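Local coordinates for protein TBC1 domain family member 22A (PDB 2QFZ) that may act as a GTPase-activating protein for Rab family GTPases, through the all-helical TBC domain that this chain comprises, and forms homodimers, at residues D103-I108 / I129-L134; Q203-Y206 / G212-M215; M219-V224 / Q230-L235; R265-Y270 / D275-F280. All blocks are in the same frame, centred on the assembly; numbering follows the deposited sequence. Where two conformers were deposited one is given.

Three of the contacts pair helices of one TBC domain, and contact 2 sets a loop against a helix; they follow one another along the chain without interleaving. Contact 1 packs helix 102-111 on helix 124-140. Contact 2 uses the start of helix 211-227, and contact 3 sets the later part of that same helix against helix 229-237; their centres lie about 20 Å apart. Contact 4, between helices 260-270 and 276-291, lies nearest the centre of the molecule, about 8 Å from it. Contacts 1 and 3 are the farthest apart, about 37 Å between centres. None touches another except where contacts 2 and 3 adjoin in sequence, so each is a separate junction of the fold.

Contact 1. Residues D103-I108 / I129-L134; sequences DTYRQI and IFERIL
The carboxylate of E131 receives the hydroxyl of Y105 while its aliphatic stem lies along I108, joining two helices of the TBC domain whose short segments run 142° apart in direction with their axes 10.3 Å from each other. I108 opens the I-x-x-D-x-x-R sequence of TBC domains, whose arginine is one of the two catalytic fingers in characterised relatives, so the contact packs the helix on which that motif begins. Followed outward, E131 starts with CB near CG2 of I108. CG comes closer, 3.7 Å from the same I108 CG2, the two side chains sliding past each other in opposite directions. CD leaves the isoleucine behind and lies 3.7 Å from Y105 OH. At the tip, OE1 accepts the hydrogen bond from Y105 OH at 2.8 Å. The phenol reaches it because CG of Y105 stands opposite its own backbone N (chi1 177°), which carries the ring out toward the carboxylate; OE1 then sits at the ring edge, close to the ring plane. Replacing E131 with an alanine would probably leave the Y105 hydroxyl without this acceptor and open a gap beside I108 CG2. Farther along the interface the packing is van der Waals: L134 faces helix 102-111 on one side and also touches V154 of helix 150-162, while F135 touches both Y105 and I108. The other branch of I108 reaches this part, its CD1 resting 3.9 Å from the backbone C of L134 and 4.3 Å from L134 CB.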
# COMPACT_ATOMS: atom_id res chain seq x y z
N ASP A 103 11.83 22.77 5.77
CA ASP A 103 10.98 22.16 6.77
C ASP A 103 10.35 20.83 6.28
O ASP A 103 10.13 19.92 7.08
CB ASP A 103 9.88 23.13 7.19
CG ASP A 103 9.03 22.60 8.32
OD1 ASP A 103 9.61 22.20 9.35
OD2 ASP A 103 7.79 22.55 8.16
N THR A 104 10.06 20.74 4.99
CA THR A 104 9.65 19.48 4.38
C THR A 104 10.76 18.44 4.49
O THR A 104 10.50 17.27 4.87
CB THR A 104 9.23 19.67 2.91
OG1 THR A 104 8.13 20.59 2.83
CG2 THR A 104 8.80 18.37 2.29
N TYR A 105 12.00 18.83 4.18
CA TYR A 105 13.10 17.86 4.22
C TYR A 105 13.42 17.38 5.66
O TYR A 105 13.77 16.21 5.86
CB TYR A 105 14.38 18.36 3.52
CG TYR A 105 15.49 17.34 3.66
CD1 TYR A 105 15.39 16.09 3.05
CD2 TYR A 105 16.59 17.58 4.46
CE1 TYR A 105 16.39 15.11 3.20
CE2 TYR A 105 17.61 16.61 4.62
CZ TYR A 105 17.51 15.38 3.99
OH TYR A 105 18.51 14.42 4.15
N ARG A 106 13.31 18.29 6.63
CA ARG A 106 13.60 17.94 8.03
C ARG A 106 12.59 16.94 8.55
O ARG A 106 12.98 15.96 9.20
CB ARG A 106 13.65 19.16 8.96
CG ARG A 106 14.23 18.82 10.36
CD ARG A 106 14.15 19.99 11.37
NE ARG A 106 14.86 19.65 12.62
CZ ARG A 106 14.30 19.17 13.73
NH1 ARG A 106 12.99 18.96 13.80
NH2 ARG A 106 15.06 18.89 14.79
N GLN A 107 11.30 17.17 8.26
CA GLN A 107 10.28 16.17 8.60
C GLN A 107 10.61 14.78 8.00
O GLN A 107 10.52 13.74 8.70
CB GLN A 107 8.89 16.65 8.17
CG GLN A 107 8.28 17.75 9.06
CD GLN A 107 6.84 18.05 8.69
OE1 GLN A 107 5.91 17.39 9.18
NE2 GLN A 107 6.64 19.04 7.81
N ILE A 108 11.02 14.75 6.73
CA ILE A 108 11.31 13.48 6.04
C ILE A 108 12.57 12.81 6.63
O ILE A 108 12.60 11.59 6.78
CB ILE A 108 11.45 13.65 4.49
CG1 ILE A 108 10.12 14.09 3.88
CG2 ILE A 108 12.00 12.36 3.83
CD1 ILE A 108 10.24 14.80 2.50
N ILE A 129 17.26 7.17 -1.30
CA ILE A 129 16.28 7.03 -2.38
C ILE A 129 14.92 7.41 -1.81
O ILE A 129 14.18 8.18 -2.41
CB ILE A 129 16.20 5.59 -2.91
CG1 ILE A 129 17.46 5.23 -3.67
CG2 ILE A 129 14.96 5.41 -3.81
CD1 ILE A 129 17.60 3.70 -3.93
N PHE A 130 14.60 6.85 -0.64
CA PHE A 130 13.29 7.07 0.01
C PHE A 130 13.02 8.53 0.24
O PHE A 130 11.94 8.99 -0.10
CB PHE A 130 13.19 6.28 1.34
CG PHE A 130 12.69 4.84 1.17
CD1 PHE A 130 13.24 4.01 0.22
CD2 PHE A 130 11.67 4.34 1.97
CE1 PHE A 130 12.79 2.69 0.07
CE2 PHE A 130 11.23 3.04 1.82
CZ PHE A 130 11.80 2.22 0.86
N GLU A 131 14.01 9.25 0.81
CA GLU A 131 13.91 10.73 1.05
C GLU A 131 13.71 11.53 -0.21
O GLU A 131 12.93 12.52 -0.25
CB GLU A 131 15.20 11.25 1.77
CG GLU A 131 15.30 10.81 3.20
CD GLU A 131 16.61 11.21 3.89
OE1 GLU A 131 17.41 11.96 3.28
OE2 GLU A 131 16.82 10.77 5.06
N ARG A 132 14.43 11.14 -1.26
CA ARG A 132 14.35 11.85 -2.52
C ARG A 132 13.01 11.66 -3.20
O ARG A 132 12.41 12.63 -3.70
CB ARG A 132 15.48 11.41 -3.44
CG ARG A 132 15.67 12.33 -4.60
CD ARG A 132 17.01 12.16 -5.22
NE ARG A 132 17.37 10.75 -5.34
CZ ARG A 132 18.57 10.29 -5.64
NH1 ARG A 132 19.59 11.13 -5.89
NH2 ARG A 132 18.75 8.97 -5.73
N ILE A 133 12.51 10.42 -3.26
CA ILE A 133 11.14 10.16 -3.81
C ILE A 133 10.08 10.98 -3.06
O ILE A 133 9.22 11.63 -3.67
CB ILE A 133 10.75 8.65 -3.73
CG1 ILE A 133 11.52 7.82 -4.75
CG2 ILE A 133 9.22 8.44 -3.96
CD1 ILE A 133 11.42 6.28 -4.51
N LEU A 134 10.16 10.94 -1.73
CA LEU A 134 9.17 11.59 -0.86
C LEU A 134 9.28 13.13 -0.94
O LEU A 134 8.29 13.83 -1.08
CB LEU A 134 9.30 11.04 0.60
CG LEU A 134 8.77 9.62 0.79
CD1 LEU A 134 9.22 9.02 2.10
CD2 LEU A 134 7.26 9.63 0.66

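Contact 2. Residues Q203-Y206 / G212-M215; sequences QDNY and GIQM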
# COMPACT_ATOMS: atom_id res chain seq x y z
N GLN A 203 -6.61 11.12 -2.99
CA GLN A 203 -6.09 12.50 -2.91
C GLN A 203 -6.50 13.26 -1.66
O GLN A 203 -5.72 14.02 -1.13
CB GLN A 203 -6.56 13.32 -4.13
CG GLN A 203 -5.98 12.84 -5.37
CD GLN A 203 -6.04 13.82 -6.49
OE1 GLN A 203 -5.95 15.04 -6.29
NE2 GLN A 203 -6.20 13.31 -7.69
N ASP A 204 -7.74 13.03 -1.23
CA ASP A 204 -8.30 13.73 -0.05
C ASP A 204 -7.76 13.21 1.31
O ASP A 204 -7.98 13.84 2.34
CB ASP A 204 -9.84 13.65 -0.07
CG ASP A 204 -10.37 12.23 -0.17
OD1 ASP A 204 -9.58 11.28 -0.46
OD2 ASP A 204 -11.60 12.05 0.02
N ASN A 205 -7.06 12.08 1.29
CA ASN A 205 -6.42 11.54 2.52
C ASN A 205 -5.34 12.42 3.08
O ASN A 205 -5.04 12.31 4.26
CB ASN A 205 -5.82 10.14 2.27
CG ASN A 205 -6.86 9.05 2.26
OD1 ASN A 205 -8.04 9.34 2.22
ND2 ASN A 205 -6.41 7.80 2.30
N TYR A 206 -4.75 13.26 2.24
CA TYR A 206 -3.50 13.94 2.57
C TYR A 206 -3.48 15.47 2.35
O TYR A 206 -2.46 16.09 2.60
CB TYR A 206 -2.32 13.27 1.86
CG TYR A 206 -2.22 11.78 2.17
CD1 TYR A 206 -1.88 11.34 3.47
CD2 TYR A 206 -2.49 10.83 1.21
CE1 TYR A 206 -1.82 9.96 3.77
CE2 TYR A 206 -2.42 9.45 1.51
CZ TYR A 206 -2.07 9.04 2.78
OH TYR A 206 -2.03 7.71 3.06
N GLY A 212 -10.18 13.03 3.78
CA GLY A 212 -10.41 11.70 3.29
C GLY A 212 -10.33 10.69 4.42
O GLY A 212 -11.06 9.73 4.42
N ILE A 213 -9.45 10.92 5.38
CA ILE A 213 -9.24 9.94 6.44
C ILE A 213 -10.47 9.90 7.36
O ILE A 213 -11.00 8.85 7.59
CB ILE A 213 -7.99 10.18 7.26
CG1 ILE A 213 -6.73 10.25 6.37
CG2 ILE A 213 -7.85 9.09 8.29
CD1 ILE A 213 -6.35 8.93 5.81
N GLN A 214 -10.90 11.05 7.85
CA GLN A 214 -12.08 11.15 8.72
C GLN A 214 -13.34 10.58 8.12
O GLN A 214 -14.10 9.88 8.80
CB GLN A 214 -12.35 12.62 9.12
CG GLN A 214 -11.64 13.01 10.40
CD GLN A 214 -10.13 13.08 10.24
OE1 GLN A 214 -9.63 13.59 9.25
NE2 GLN A 214 -9.41 12.57 11.23
N MET A 215 -13.54 10.87 6.84
CA MET A 215 -14.64 10.32 6.11
C MET A 215 -14.59 8.80 6.05
O MET A 215 -15.59 8.15 6.32
CB MET A 215 -14.67 10.89 4.68
CG MET A 215 -15.95 10.53 3.90
SD MET A 215 -17.42 11.20 4.71
CE MET A 215 -17.18 12.96 4.45
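A single hydrogen bond crosses between D204 and G212: the G212 N-H points at D204 O, 2.8 Å away and with 153° at the hydrogen. The next carbonyl, N205 O, takes its hydrogen bond from the Q210 side chain.

The D204-G212 bond ties the loop that follows helix 181-200 to the first turn of helix 211-227, where amides lack a carbonyl four residues earlier in the helix, and D204 O serves one of them.

The remaining contacts are van der Waals. CG of D204, turned between its backbone N and carbonyl carbon (chi1 55°), lies 3.5 Å from G212 CA, and its negative charge near a helix start is probably favourable. N205 OD1 approaches the backbone C of G212 to 3.5 Å; a beta carbon on G212 would run into N205 OD1 and the D204 carbonyl carbon. I213 crosses the N205 side chain at about a right angle, its CD1 3.6 Å from N205 CG, and its CG1 lies 3.4 Å from N205 O. An alanine at N205 would probably deprive I213 CD1 of its amide neighbour and open a gap there, although I213 also touches F247 and M250 of helix 242-251.

Contact 3. Residues M219-V224 / Q230-L235; sequences MLEELV and QVHRHL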
# COMPACT_ATOMS: atom_id res chain seq x y z
N MET A 219 -17.26 6.10 7.61
CA MET A 219 -17.88 5.04 6.81
C MET A 219 -17.54 3.66 7.35
O MET A 219 -18.37 2.78 7.29
CB MET A 219 -17.46 5.12 5.36
CG MET A 219 -17.94 6.39 4.65
SD MET A 219 -17.52 6.25 2.91
CE MET A 219 -15.84 6.89 2.92
N LEU A 220 -16.34 3.48 7.89
CA LEU A 220 -15.99 2.22 8.58
C LEU A 220 -16.91 1.99 9.76
O LEU A 220 -17.33 0.85 10.03
CB LEU A 220 -14.51 2.19 9.03
CG LEU A 220 -14.08 1.01 9.92
CD1 LEU A 220 -14.11 -0.29 9.16
CD2 LEU A 220 -12.71 1.22 10.53
N GLU A 221 -17.19 3.07 10.47
CA GLU A 221 -18.03 3.01 11.64
C GLU A 221 -19.45 2.61 11.21
O GLU A 221 -20.04 1.71 11.80
CB GLU A 221 -18.00 4.35 12.43
CG GLU A 221 -19.06 4.39 13.53
CD GLU A 221 -18.86 5.46 14.61
OE1 GLU A 221 -18.00 6.37 14.42
OE2 GLU A 221 -19.57 5.38 15.67
N GLU A 222 -19.98 3.25 10.15
CA GLU A 222 -21.33 2.92 9.63
C GLU A 222 -21.40 1.48 9.10
O GLU A 222 -22.44 0.82 9.21
CB GLU A 222 -21.76 3.88 8.52
CG GLU A 222 -21.80 5.35 8.92
CD GLU A 222 -22.84 5.65 9.99
OE1 GLU A 222 -24.02 5.89 9.61
OE2 GLU A 222 -22.48 5.66 11.21
N LEU A 223 -20.31 1.01 8.51
CA LEU A 223 -20.24 -0.34 7.98
C LEU A 223 -20.26 -1.36 9.12
O LEU A 223 -21.10 -2.26 9.14
CB LEU A 223 -19.02 -0.49 7.10
CG LEU A 223 -18.66 -1.82 6.50
CD1 LEU A 223 -19.85 -2.43 5.76
CD2 LEU A 223 -17.46 -1.56 5.60
N VAL A 224 -19.38 -1.20 10.09
CA VAL A 224 -19.33 -2.15 11.21
C VAL A 224 -20.60 -2.15 12.10
O VAL A 224 -20.99 -3.20 12.66
CB VAL A 224 -18.04 -1.97 12.04
CG1 VAL A 224 -18.09 -2.81 13.29
CG2 VAL A 224 -16.83 -2.40 11.21
N GLN A 230 -22.59 -6.15 17.51
CA GLN A 230 -22.06 -6.52 18.82
C GLN A 230 -20.64 -5.94 19.05
O GLN A 230 -20.39 -5.30 20.08
CB GLN A 230 -22.08 -8.03 19.00
CG GLN A 230 -21.93 -8.47 20.43
CD GLN A 230 -21.90 -9.99 20.59
OE1 GLN A 230 -22.08 -10.75 19.63
NE2 GLN A 230 -21.67 -10.42 21.83
N VAL A 231 -19.75 -6.10 18.09
CA VAL A 231 -18.43 -5.42 18.15
C VAL A 231 -18.61 -3.87 18.24
O VAL A 231 -18.02 -3.23 19.09
CB VAL A 231 -17.53 -5.83 16.95
CG1 VAL A 231 -16.31 -4.93 16.86
CG2 VAL A 231 -17.12 -7.32 17.08
N HIS A 232 -19.45 -3.29 17.39
CA HIS A 232 -19.77 -1.85 17.43
C HIS A 232 -20.16 -1.25 18.81
O HIS A 232 -19.66 -0.19 19.19
CB HIS A 232 -20.87 -1.54 16.41
CG HIS A 232 -21.23 -0.09 16.35
ND1 HIS A 232 -20.35 0.87 15.93
CD2 HIS A 232 -22.38 0.55 16.66
CE1 HIS A 232 -20.94 2.06 15.98
NE2 HIS A 232 -22.18 1.89 16.42
N ARG A 233 -21.03 -1.96 19.54
CA ARG A 233 -21.52 -1.56 20.85
C ARG A 233 -20.54 -1.80 21.97
O ARG A 233 -20.46 -1.01 22.91
CB ARG A 233 -22.84 -2.26 21.18
CG ARG A 233 -23.93 -1.97 20.19
CD ARG A 233 -25.28 -2.42 20.66
NE ARG A 233 -26.30 -2.00 19.71
CZ ARG A 233 -27.61 -2.18 19.85
NH1 ARG A 233 -28.11 -2.80 20.92
NH2 ARG A 233 -28.44 -1.73 18.90
N HIS A 234 -19.78 -2.89 21.88
CA HIS A 234 -18.72 -3.12 22.82
C HIS A 234 -17.66 -1.97 22.74
O HIS A 234 -17.16 -1.48 23.78
CB HIS A 234 -18.11 -4.50 22.54
CG HIS A 234 -17.02 -4.90 23.48
ND1 HIS A 234 -17.25 -5.53 24.69
CD2 HIS A 234 -15.67 -4.80 23.36
CE1 HIS A 234 -16.10 -5.78 25.28
NE2 HIS A 234 -15.13 -5.33 24.50
N LEU A 235 -17.33 -1.51 21.54
CA LEU A 235 -16.34 -0.39 21.42
C LEU A 235 -16.93 0.84 22.12
O LEU A 235 -16.25 1.50 22.88
CB LEU A 235 -15.97 -0.09 19.97
CG LEU A 235 -15.20 -1.20 19.27
CD1 LEU A 235 -15.03 -0.89 17.81
CD2 LEU A 235 -13.87 -1.46 19.90
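H232 carries this contact, meeting E221 with the outer end of its imidazole and V224 with its CB. The closest approach is between E221 OE2 and H232 CE1, 3.6 Å apart. The oxygen lies in the plane of the ring, at its edge, although the carboxylate as a whole is tilted 56° from the imidazole. The E221 stem shares the approach: a chi1 of 170° swings it away from its own backbone N, the chain is extended beyond CG, the glutamate reaches over to the imidazole, and its CG comes within 3.9 Å of H232 CE1. No hydrogen bond joins the pair, since E221 OE2 stays 4.4 Å from H232 NE2. The other ring nitrogen, ND1, is hydrogen-bonded to the hydroxyl of Y242 in helix 242-251. A carboxylate this near would be expected to favour a positively charged imidazole. Nearer the backbone the packing is van der Waals: H232 CB lies 4.1 Å from V224 O and 4.4 Å from V224 CG1.

Two consecutive helices of the all-helical TBC domain meet here, helix 211-227 passing almost at once into helix 229-237. Y242 backs the closed side, touching E221, V224 and L235 as well as bonding H232. L220 and L223, on the buried side of helix 211-227, pack against helix 276-291.

On the solvent side the two segments part. E222 holds its carboxylate well away from the ring, OE2 lying 6.4 Å from H232 NE2, and makes a long, weak ion pair with K218. Q230 and R233 are exposed and make no contact with 219-224; the amide oxygen of Q230 instead accepts a hydrogen bond from R293.

Contact 4. Residues R265-Y270 / D275-F280; sequences RLWDTY and DGFSHF
F277 enters the angle between W267 and Y270 and is turned differently against each. Toward W267 it presents its edge: CE1 stands over one face of the indole, 3.6 Å from W267 CD2. The two rings form a T-shaped stack with planes 88° apart, the centroids of the F277 ring and the five-membered ring of W267 being 5.0 Å from each other. Toward Y270 it offers a face. The edge of the phenol ring comes to that face in an offset T-shaped stack with planes at 77°, Y270 CD2 lying 3.5 Å from F277 CD1, and Y270 CB sits over the centre of the F277 ring in a CH-pi contact, 3.8 Å from the centroid. The three rings thus form an aromatic cluster where helix 260-270 meets helix 276-291, the short segments lying at 84° to each other across a tight corner of the TBC domain. L198 of helix 181-200 touches both W267 and F277.

Beside the cluster, the backbone of G276 meets Y270. G276 CA points a C-H at Y270 O, 3.3 Å away, and G276 O lies over one face of the Y270 ring; a beta carbon at G276 would strike Y270 O. F280 brings CD2 to within 4.1 Å of Y270 CE1 and CE2 near T269 CG2.

No conventional hydrogen bond spans the two segments, and the Y270 and T269 hydroxyls are engaged with H281 and with W48 O and R265. Cohesion across the corner therefore rests on ring-to-ring dispersion, aromatic electrostatics and the weak C-H...O contact.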
# COMPACT_ATOMS: atom_id res chain seq x y z
N ARG A 265 0.97 -8.85 -0.73
CA ARG A 265 -0.11 -9.68 -1.19
C ARG A 265 -1.49 -8.96 -1.32
O ARG A 265 -2.20 -9.07 -2.35
CB ARG A 265 -0.19 -10.92 -0.31
CG ARG A 265 -1.31 -11.85 -0.61
CD ARG A 265 -1.40 -12.31 -2.08
NE ARG A 265 -2.63 -13.03 -2.25
CZ ARG A 265 -3.80 -12.50 -2.59
NH1 ARG A 265 -3.93 -11.22 -2.92
NH2 ARG A 265 -4.86 -13.30 -2.64
N LEU A 266 -1.85 -8.26 -0.26
CA LEU A 266 -2.99 -7.38 -0.20
C LEU A 266 -3.02 -6.41 -1.39
O LEU A 266 -4.09 -6.23 -2.02
CB LEU A 266 -2.91 -6.60 1.12
CG LEU A 266 -4.17 -6.19 1.91
CD1 LEU A 266 -4.98 -7.37 2.41
CD2 LEU A 266 -3.74 -5.24 3.12
N TRP A 267 -1.87 -5.82 -1.75
CA TRP A 267 -1.87 -4.83 -2.86
C TRP A 267 -2.05 -5.47 -4.24
O TRP A 267 -2.49 -4.77 -5.15
CB TRP A 267 -0.65 -3.87 -2.81
CG TRP A 267 -0.69 -2.88 -1.68
CD1 TRP A 267 -1.47 -2.91 -0.56
CD2 TRP A 267 0.14 -1.72 -1.54
NE1 TRP A 267 -1.18 -1.83 0.26
CE2 TRP A 267 -0.19 -1.10 -0.33
CE3 TRP A 267 1.11 -1.14 -2.35
CZ2 TRP A 267 0.42 0.07 0.09
CZ3 TRP A 267 1.72 0.02 -1.92
CH2 TRP A 267 1.40 0.60 -0.73
N ASP A 268 -1.76 -6.80 -4.40
CA ASP A 268 -2.12 -7.55 -5.63
C ASP A 268 -3.62 -7.38 -5.90
O ASP A 268 -4.06 -7.01 -7.00
CB ASP A 268 -1.85 -9.05 -5.51
CG ASP A 268 -0.40 -9.42 -5.51
OD1 ASP A 268 0.51 -8.61 -5.77
OD2 ASP A 268 -0.15 -10.61 -5.20
N THR A 269 -4.42 -7.62 -4.87
CA THR A 269 -5.85 -7.51 -4.98
C THR A 269 -6.33 -6.08 -5.06
O THR A 269 -7.25 -5.80 -5.85
CB THR A 269 -6.52 -8.22 -3.81
OG1 THR A 269 -6.06 -9.56 -3.82
CG2 THR A 269 -8.07 -8.21 -3.96
N TYR A 270 -5.76 -5.17 -4.26
CA TYR A 270 -6.11 -3.74 -4.41
C TYR A 270 -5.96 -3.22 -5.84
O TYR A 270 -6.76 -2.40 -6.29
CB TYR A 270 -5.35 -2.81 -3.45
CG TYR A 270 -5.76 -2.88 -1.99
CD1 TYR A 270 -6.81 -3.68 -1.56
CD2 TYR A 270 -5.09 -2.14 -1.03
CE1 TYR A 270 -7.17 -3.74 -0.23
CE2 TYR A 270 -5.44 -2.20 0.32
CZ TYR A 270 -6.48 -3.00 0.70
OH TYR A 270 -6.85 -3.09 1.98
N ASP A 275 -11.18 0.86 -7.86
CA ASP A 275 -10.94 1.72 -6.69
C ASP A 275 -10.50 0.94 -5.44
O ASP A 275 -11.05 1.14 -4.37
CB ASP A 275 -12.20 2.55 -6.37
CG ASP A 275 -12.60 3.47 -7.52
OD1 ASP A 275 -11.71 4.06 -8.15
OD2 ASP A 275 -13.83 3.59 -7.77
N GLY A 276 -9.50 0.07 -5.60
CA GLY A 276 -9.07 -0.83 -4.57
C GLY A 276 -8.55 -0.17 -3.31
O GLY A 276 -8.88 -0.60 -2.23
N PHE A 277 -7.70 0.83 -3.46
CA PHE A 277 -7.04 1.48 -2.32
C PHE A 277 -8.00 2.42 -1.65
O PHE A 277 -7.89 2.70 -0.48
CB PHE A 277 -5.80 2.28 -2.79
CG PHE A 277 -4.70 1.43 -3.29
CD1 PHE A 277 -3.82 0.79 -2.39
CD2 PHE A 277 -4.53 1.21 -4.65
CE1 PHE A 277 -2.80 -0.02 -2.84
CE2 PHE A 277 -3.47 0.37 -5.13
CZ PHE A 277 -2.61 -0.23 -4.23
N SER A 278 -8.95 2.88 -2.44
CA SER A 278 -9.86 3.90 -2.07
C SER A 278 -11.09 3.31 -1.38
O SER A 278 -11.40 3.69 -0.27
CB SER A 278 -10.27 4.63 -3.36
OG SER A 278 -11.15 5.66 -3.07
N HIS A 279 -11.74 2.36 -2.03
CA HIS A 279 -13.07 1.87 -1.67
C HIS A 279 -12.97 0.46 -1.07
O HIS A 279 -13.37 0.24 0.06
CB HIS A 279 -13.95 1.90 -2.93
CG HIS A 279 -15.34 1.36 -2.75
ND1 HIS A 279 -15.83 0.29 -3.49
CD2 HIS A 279 -16.37 1.76 -1.95
CE1 HIS A 279 -17.08 0.05 -3.14
NE2 HIS A 279 -17.44 0.93 -2.22
N PHE A 280 -12.39 -0.48 -1.83
CA PHE A 280 -12.23 -1.85 -1.29
C PHE A 280 -11.51 -1.89 0.06
O PHE A 280 -11.86 -2.70 0.90
CB PHE A 280 -11.56 -2.79 -2.28
CG PHE A 280 -11.78 -4.25 -1.97
CD1 PHE A 280 -13.06 -4.75 -1.72
CD2 PHE A 280 -10.70 -5.12 -1.88
CE1 PHE A 280 -13.27 -6.09 -1.41
CE2 PHE A 280 -10.90 -6.48 -1.60
CZ PHE A 280 -12.19 -6.95 -1.38